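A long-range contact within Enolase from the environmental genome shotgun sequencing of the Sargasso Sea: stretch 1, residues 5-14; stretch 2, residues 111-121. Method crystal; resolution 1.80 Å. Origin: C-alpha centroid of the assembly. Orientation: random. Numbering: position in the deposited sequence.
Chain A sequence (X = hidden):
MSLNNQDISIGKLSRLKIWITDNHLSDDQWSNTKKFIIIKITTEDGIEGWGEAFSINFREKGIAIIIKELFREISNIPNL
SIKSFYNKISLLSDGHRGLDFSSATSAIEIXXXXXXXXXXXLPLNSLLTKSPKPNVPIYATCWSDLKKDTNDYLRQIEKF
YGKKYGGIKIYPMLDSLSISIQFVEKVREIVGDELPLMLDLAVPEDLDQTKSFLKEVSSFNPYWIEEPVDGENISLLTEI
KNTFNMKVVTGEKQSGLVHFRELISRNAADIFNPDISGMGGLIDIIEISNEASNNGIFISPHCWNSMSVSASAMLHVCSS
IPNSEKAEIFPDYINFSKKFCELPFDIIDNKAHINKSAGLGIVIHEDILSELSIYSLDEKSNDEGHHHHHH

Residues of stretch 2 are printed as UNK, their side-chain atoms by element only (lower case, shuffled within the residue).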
ATOM      1  N   ASN A   5      24.017 -15.670  -3.900  1.00 33.21           N
ATOM      2  CA  ASN A   5      23.662 -15.422  -5.336  1.00 32.74           C
ATOM      3  C   ASN A   5      22.956 -14.079  -5.529  1.00 32.23           C
ATOM      4  O   ASN A   5      22.824 -13.595  -6.642  1.00 31.94           O
ATOM      5  CB  ASN A   5      22.819 -16.587  -5.910  1.00 32.45           C
ATOM      6  CG  ASN A   5      23.664 -17.843  -6.205  1.00 33.61           C
ATOM      7  OD1 ASN A   5      24.760 -17.756  -6.781  1.00 35.45           O
ATOM      8  ND2 ASN A   5      23.151 -19.008  -5.823  1.00 32.42           N
ATOM      9  N   GLN A   6      22.526 -13.458  -4.440  1.00 31.89           N
ATOM     10  CA  GLN A   6      21.947 -12.128  -4.560  1.00 32.74           C
ATOM     11  C   GLN A   6      23.038 -11.064  -4.774  1.00 32.07           C
ATOM     12  O   GLN A   6      22.748  -9.909  -5.090  1.00 31.62           O
ATOM     13  CB  GLN A   6      20.997 -11.827  -3.395  1.00 33.21           C
ATOM     14  CG  GLN A   6      21.598 -11.898  -2.047  1.00 36.37           C
ATOM     15  CD  GLN A   6      20.544 -12.030  -0.957  1.00 40.97           C
ATOM     16  OE1 GLN A   6      19.518 -12.711  -1.127  1.00 42.43           O
ATOM     17  NE2 GLN A   6      20.798 -11.391   0.175  1.00 42.94           N
ATOM     18  N   ASP A   7      24.298 -11.484  -4.637  1.00 32.02           N
ATOM     19  CA  ASP A   7      25.458 -10.633  -4.884  1.00 31.68           C
ATOM     20  C   ASP A   7      25.980 -10.678  -6.306  1.00 31.50           C
ATOM     21  O   ASP A   7      26.987 -10.019  -6.612  1.00 31.41           O
ATOM     22  CB  ASP A   7      26.612 -11.046  -3.980  1.00 32.71           C
ATOM     23  CG  ASP A   7      26.399 -10.637  -2.562  1.00 34.28           C
ATOM     24  OD1 ASP A   7      25.708  -9.611  -2.336  1.00 35.62           O
ATOM     25  OD2 ASP A   7      26.937 -11.344  -1.674  1.00 36.34           O
ATOM     26  N   ILE A   8      25.347 -11.485  -7.158  1.00 30.45           N
ATOM     27  CA  ILE A   8      25.768 -11.599  -8.559  1.00 29.64           C
ATOM     28  C   ILE A   8      25.791 -10.203  -9.196  1.00 29.58           C
ATOM     29  O   ILE A   8      24.805  -9.479  -9.130  1.00 28.32           O
ATOM     30  CB  ILE A   8      24.835 -12.536  -9.330  1.00 29.08           C
ATOM     31  CG1 ILE A   8      24.979 -13.971  -8.801  1.00 28.87           C
ATOM     32  CG2 ILE A   8      25.100 -12.444 -10.852  1.00 28.97           C
ATOM     33  CD1 ILE A   8      23.940 -14.955  -9.341  1.00 29.33           C
ATOM     34  N   SER A   9      26.919  -9.815  -9.792  1.00 29.72           N
ATOM     35  CA  SER A   9      27.020  -8.499 -10.382  1.00 30.49           C
ATOM     36  C   SER A   9      26.281  -8.456 -11.718  1.00 30.49           C
ATOM     37  O   SER A   9      26.550  -9.263 -12.612  1.00 30.35           O
ATOM     38  CB  SER A   9      28.471  -8.050 -10.561  1.00 31.22           C
ATOM     39  OG  SER A   9      28.472  -6.710 -11.053  1.00 33.94           O
ATOM     40  N   ILE A  10      25.347  -7.516 -11.819  1.00 30.16           N
ATOM     41  CA  ILE A  10      24.514  -7.341 -12.999  1.00 30.51           C
ATOM     42  C   ILE A  10      25.043  -6.179 -13.844  1.00 31.32           C
ATOM     43  O   ILE A  10      24.985  -6.232 -15.073  1.00 31.86           O
ATOM     44  CB  ILE A  10      23.011  -7.107 -12.589  1.00 30.16           C
ATOM     45  CG1 ILE A  10      22.395  -8.411 -12.060  1.00 30.91           C
ATOM     46  CG2 ILE A  10      22.179  -6.521 -13.732  1.00 28.22           C
ATOM     47  CD1 ILE A  10      21.045  -8.228 -11.359  1.00 29.95           C
ATOM     48  N   GLY A  11      25.536  -5.128 -13.182  1.00 31.97           N
ATOM     49  CA  GLY A  11      26.047  -3.950 -13.878  1.00 32.36           C
ATOM     50  C   GLY A  11      24.984  -2.899 -14.111  1.00 32.79           C
ATOM     51  O   GLY A  11      23.939  -2.930 -13.461  1.00 33.83           O
ATOM     52  N   LYS A  12      25.248  -1.960 -15.025  1.00 32.31           N
ATOM     53  CA  LYS A  12      24.293  -0.908 -15.363  1.00 31.64           C
ATOM     54  C   LYS A  12      23.156  -1.464 -16.231  1.00 30.60           C
ATOM     55  O   LYS A  12      23.346  -2.413 -16.973  1.00 29.23           O
ATOM     56  CB  LYS A  12      24.980   0.248 -16.097  1.00 32.17           C
ATOM     57  CG  LYS A  12      25.911   1.112 -15.244  1.00 35.16           C
ATOM     58  CD  LYS A  12      26.054   2.515 -15.849  1.00 40.23           C
ATOM     59  CE  LYS A  12      27.501   3.017 -15.831  1.00 42.80           C
ATOM     60  NZ  LYS A  12      27.811   3.956 -14.719  1.00 45.87           N
ATOM     61  N   LEU A  13      21.971  -0.869 -16.117  1.00 29.83           N
ATOM     62  CA  LEU A  13      20.837  -1.268 -16.939  1.00 28.71           C
ATOM     63  C   LEU A  13      20.737  -0.327 -18.094  1.00 29.08           C
ATOM     64  O   LEU A  13      20.992   0.867 -17.940  1.00 30.48           O
ATOM     65  CB  LEU A  13      19.527  -1.239 -16.133  1.00 28.61           C
ATOM     66  CG  LEU A  13      19.486  -2.023 -14.823  1.00 26.33           C
ATOM     67  CD1 LEU A  13      18.106  -1.921 -14.192  1.00 27.43           C
ATOM     68  CD2 LEU A  13      19.850  -3.522 -15.038  1.00 27.04           C
ATOM     69  N   SER A  14      20.372  -0.837 -19.262  1.00 28.10           N
ATOM     70  CA  SER A  14      20.284   0.037 -20.427  1.00 27.54           C
ATOM     71  C   SER A  14      18.871   0.298 -20.933  1.00 26.48           C
ATOM     72  O   SER A  14      18.587   1.397 -21.435  1.00 26.26           O
ATOM     73  CB  SER A  14      21.223  -0.395 -21.564  1.00 27.41           C
ATOM     74  OG  SER A  14      20.912  -1.689 -22.039  1.00 31.70           O
ATOM     75  N   UNK A 111      12.830  -9.615 -12.540  1.00 15.07           N
ATOM     76  CA  UNK A 111      13.684  -9.492 -13.758  1.00 15.74           C
ATOM     77  C   UNK A 111      15.190  -9.596 -13.457  1.00 17.42           C
ATOM     78  O   UNK A 111      15.956 -10.154 -14.266  1.00 17.60           O
ATOM     79  c   UNK A 111      13.395  -8.217 -14.508  1.00 15.34           C
ATOM     80  N   UNK A 112      15.609  -9.024 -12.327  1.00 17.24           N
ATOM     81  CA  UNK A 112      17.018  -9.105 -11.918  1.00 17.85           C
ATOM     82  C   UNK A 112      17.410 -10.553 -11.564  1.00 18.60           C
ATOM     83  O   UNK A 112      18.544 -10.992 -11.829  1.00 18.94           O
ATOM     84  c   UNK A 112      17.128  -6.614 -11.026  1.00 19.46           C
ATOM     85  c   UNK A 112      17.539  -5.802  -9.836  1.00 20.13           C
ATOM     86  c   UNK A 112      17.318  -8.125 -10.780  1.00 17.94           C
ATOM     87  c   UNK A 112      17.849  -6.079 -12.315  1.00 20.43           C
ATOM     88  N   UNK A 113      16.471 -11.307 -10.993  1.00 18.38           N
ATOM     89  CA  UNK A 113      16.688 -12.730 -10.736  1.00 18.85           C
ATOM     90  C   UNK A 113      16.844 -13.516 -12.034  1.00 18.89           C
ATOM     91  O   UNK A 113      17.678 -14.435 -12.096  1.00 19.43           O
ATOM     92  c   UNK A 113      15.560 -13.355  -9.909  1.00 19.30           C
ATOM     93  n   UNK A 113      15.381 -12.264  -6.356  1.00 21.32           N
ATOM     94  c   UNK A 113      16.371 -13.197  -6.225  1.00 21.69           C
ATOM     95  c   UNK A 113      16.606 -13.755  -7.511  1.00 20.53           C
ATOM     96  c   UNK A 113      17.579 -14.752  -7.647  1.00 19.49           C
ATOM     97  c   UNK A 113      15.697 -13.107  -8.427  1.00 19.99           C
ATOM     98  c   UNK A 113      17.088 -13.591  -5.095  1.00 21.30           C
ATOM     99  c   UNK A 113      18.040 -14.568  -5.257  1.00 21.40           C
ATOM    100  c   UNK A 113      14.987 -12.211  -7.683  1.00 20.18           C
ATOM    101  c   UNK A 113      18.294 -15.143  -6.515  1.00 20.76           C
ATOM    102  N   UNK A 114      16.038 -13.181 -13.037  1.00 17.72           N
ATOM    103  CA  UNK A 114      16.094 -13.848 -14.342  1.00 18.61           C
ATOM    104  C   UNK A 114      17.497 -13.594 -14.919  1.00 18.92           C
ATOM    105  O   UNK A 114      18.198 -14.525 -15.381  1.00 21.18           O
ATOM    106  c   UNK A 114      15.010 -13.236 -15.254  1.00 18.04           C
ATOM    107  o   UNK A 114      14.313 -13.434 -17.553  1.00 18.86           O
ATOM    108  c   UNK A 114      14.809 -14.021 -16.570  1.00 18.27           C
ATOM    109  o   UNK A 114      15.105 -15.235 -16.611  1.00 19.05           O
ATOM    110  N   UNK A 115      17.887 -12.329 -14.892  1.00 19.08           N
ATOM    111  CA  UNK A 115      19.224 -11.888 -15.384  1.00 19.32           C
ATOM    112  C   UNK A 115      20.315 -12.655 -14.633  1.00 20.53           C
ATOM    113  O   UNK A 115      21.204 -13.260 -15.253  1.00 20.64           O
ATOM    114  c   UNK A 115      20.937  -9.937 -15.389  1.00 18.52           C
ATOM    115  c   UNK A 115      19.407 -10.366 -15.244  1.00 19.39           C
ATOM    116  c   UNK A 115      18.215  -8.196 -16.037  1.00 18.49           C
ATOM    117  c   UNK A 115      18.537  -9.675 -16.304  1.00 18.21           C
ATOM    118  N   UNK A 116      20.227 -12.658 -13.311  1.00 19.99           N
ATOM    119  CA  UNK A 116      21.199 -13.378 -12.462  1.00 20.95           C
ATOM    120  C   UNK A 116      21.302 -14.857 -12.808  1.00 22.04           C
ATOM    121  O   UNK A 116      22.416 -15.422 -12.862  1.00 22.35           O
ATOM    122  o   UNK A 116      21.102 -11.786 -10.696  1.00 20.03           O
ATOM    123  c   UNK A 116      20.886 -13.158 -10.979  1.00 19.90           C
ATOM    124  N   UNK A 117      20.162 -15.478 -13.056  1.00 21.81           N
ATOM    125  CA  UNK A 117      20.120 -16.865 -13.531  1.00 23.51           C
ATOM    126  C   UNK A 117      20.843 -17.038 -14.862  1.00 24.16           C
ATOM    127  O   UNK A 117      21.576 -18.029 -15.071  1.00 24.43           O
ATOM    128  N   UNK A 118      20.619 -16.092 -15.770  1.00 24.71           N
ATOM    129  CA  UNK A 118      21.265 -16.122 -17.082  1.00 25.54           C
ATOM    130  C   UNK A 118      22.766 -15.906 -16.999  1.00 26.57           C
ATOM    131  O   UNK A 118      23.512 -16.505 -17.772  1.00 26.70           O
ATOM    132  c   UNK A 118      17.052 -15.037 -19.564  1.00 30.73           C
ATOM    133  c   UNK A 118      20.625 -15.113 -18.049  1.00 25.81           C
ATOM    134  c   UNK A 118      19.262 -15.603 -18.554  1.00 26.69           C
ATOM    135  n   UNK A 118      16.052 -13.991 -19.993  1.00 33.26           N
ATOM    136  c   UNK A 118      18.476 -14.536 -19.313  1.00 26.49           C
ATOM    137  N   UNK A 119      23.203 -15.034 -16.098  1.00 26.07           N
ATOM    138  CA  UNK A 119      24.639 -14.815 -15.886  1.00 26.68           C
ATOM    139  C   UNK A 119      25.377 -16.049 -15.328  1.00 27.94           C
ATOM    140  O   UNK A 119      26.560 -16.280 -15.634  1.00 27.90           O
ATOM    141  c   UNK A 119      24.498 -11.151 -14.638  1.00 26.15           C
ATOM    142  c   UNK A 119      25.463 -11.919 -16.803  1.00 25.78           C
ATOM    143  c   UNK A 119      24.850 -13.589 -15.006  1.00 26.20           C
ATOM    144  c   UNK A 119      24.484 -12.253 -15.655  1.00 25.07           C
ATOM    145  N   UNK A 120      24.682 -16.831 -14.514  1.00 28.32           N
ATOM    146  CA  UNK A 120      25.214 -18.085 -13.969  1.00 29.89           C
ATOM    147  C   UNK A 120      24.901 -19.298 -14.851  1.00 29.34           C
ATOM    148  O   UNK A 120      25.353 -20.409 -14.576  1.00 30.73           O
ATOM    149  c   UNK A 120      25.807 -19.118  -9.889  1.00 40.93           C
ATOM    150  n   UNK A 120      26.632 -19.358  -8.660  1.00 42.76           N
ATOM    151  c   UNK A 120      25.100 -17.332 -11.541  1.00 34.03           C
ATOM    152  c   UNK A 120      24.624 -18.316 -12.577  1.00 30.42           C
ATOM    153  c   UNK A 120      26.251 -17.890 -10.692  1.00 39.74           C
ATOM    154  N   UNK A 121      24.127 -19.092 -15.905  1.00 28.66           N
ATOM    155  CA  UNK A 121      23.598 -20.186 -16.736  1.00 28.56           C
ATOM    156  C   UNK A 121      22.898 -21.273 -15.926  1.00 27.86           C
ATOM    157  O   UNK A 121      23.113 -22.481 -16.123  1.00 27.70           O
ATOM    158  c   UNK A 121      24.056 -21.624 -18.789  1.00 30.75           C
ATOM    159  c   UNK A 121      24.666 -20.788 -17.673  1.00 28.88           C
ATOM    160  o   UNK A 121      23.023 -21.251 -19.370  1.00 34.56           O
ATOM    161  n   UNK A 121      24.688 -22.763 -19.099  1.00 30.92           N
TER
HETATM  162  O   HOH W   1      22.302 -10.256  -8.503  1.00 24.78           O

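Position 111 carries one side-chain carbon and lies beyond the reach of stretch 1; it is Ala 111. Position 112 has four carbons, forked at the second. Its CB lies 3.8 Å from Ile 10 CD1, and one tip of the fork approaches Leu 13. A fork one carbon beyond CB marks leucine, and in Leu 112 the tip facing Leu 13 is CD2, 4.2 Å from Leu 13 CD2.

At position 113 a single carbon leads to fused five- and six-membered rings holding eight carbons and one nitrogen, an indole. The CA-to-CB bond points away, yet the end of the ring system comes nearer to stretch 1 and meets Gln 6 CB obliquely. This is Trp 113, its CH2 4.4 Å from Gln 6 CB.

Position 114 shows two carbons, the second bearing two oxygens, and makes no contact with stretch 1. This carboxylate is Asp 114. Position 115 again has four carbons, but forked at the first, with one arm two carbons long and the short arm against Ile 10 CG1. It is Ile 115, with CG2 3.9 Å from Ile 10 CG1.

Position 116 holds one carbon and one oxygen. The carbon, CB, is 3.9 Å from Ile 8 CD1, and the oxygen also faces stretch 1. The residue is Ser 116, whose OG lies 3.6 Å from Ile 10 CD1 and donates a hydrogen bond to Leu 112 O at 2.9 Å, one turn back. Position 117 has no side-chain atoms and is Gly 117.

Four carbons in a row ending in nitrogen make position 118 Lys 118. It points its amine back along the helix, forming a salt bridge from NZ to Asp 114 OD2 at 3.0 Å. Position 119 has four carbons forked at the second, one tip against Ser 9 O and Ile 8 CG2. It is Leu 119; CD1 lies 3.4 Å from Ser 9 O and 4.0 Å from Ile 8 CG2.

Position 120 repeats the linear chain, its carbons against Ile 8 CD1 and its nitrogen at Asn 5 OD1: Lys 120. CG packs 3.4 Å from Ile 8 CD1, while NZ donates a hydrogen bond to Asn 5 OD1 at 3.1 Å. Position 121, two carbons with one oxygen and one nitrogen on the second, is Asn 121, which leaves the helix with positive phi.

The contact is chiefly apolar: Ile 8 and Ile 10 lie against the helix, and Leu 13 extends the packing to Leu 112. A water donates to Ile 8 O and Ser 116 OG, bridging the stretches, while the Lys 120–Asn 5 bond supplies their direct polar link.

Stretch 2, residues 111-121: ALWDISGKLKN
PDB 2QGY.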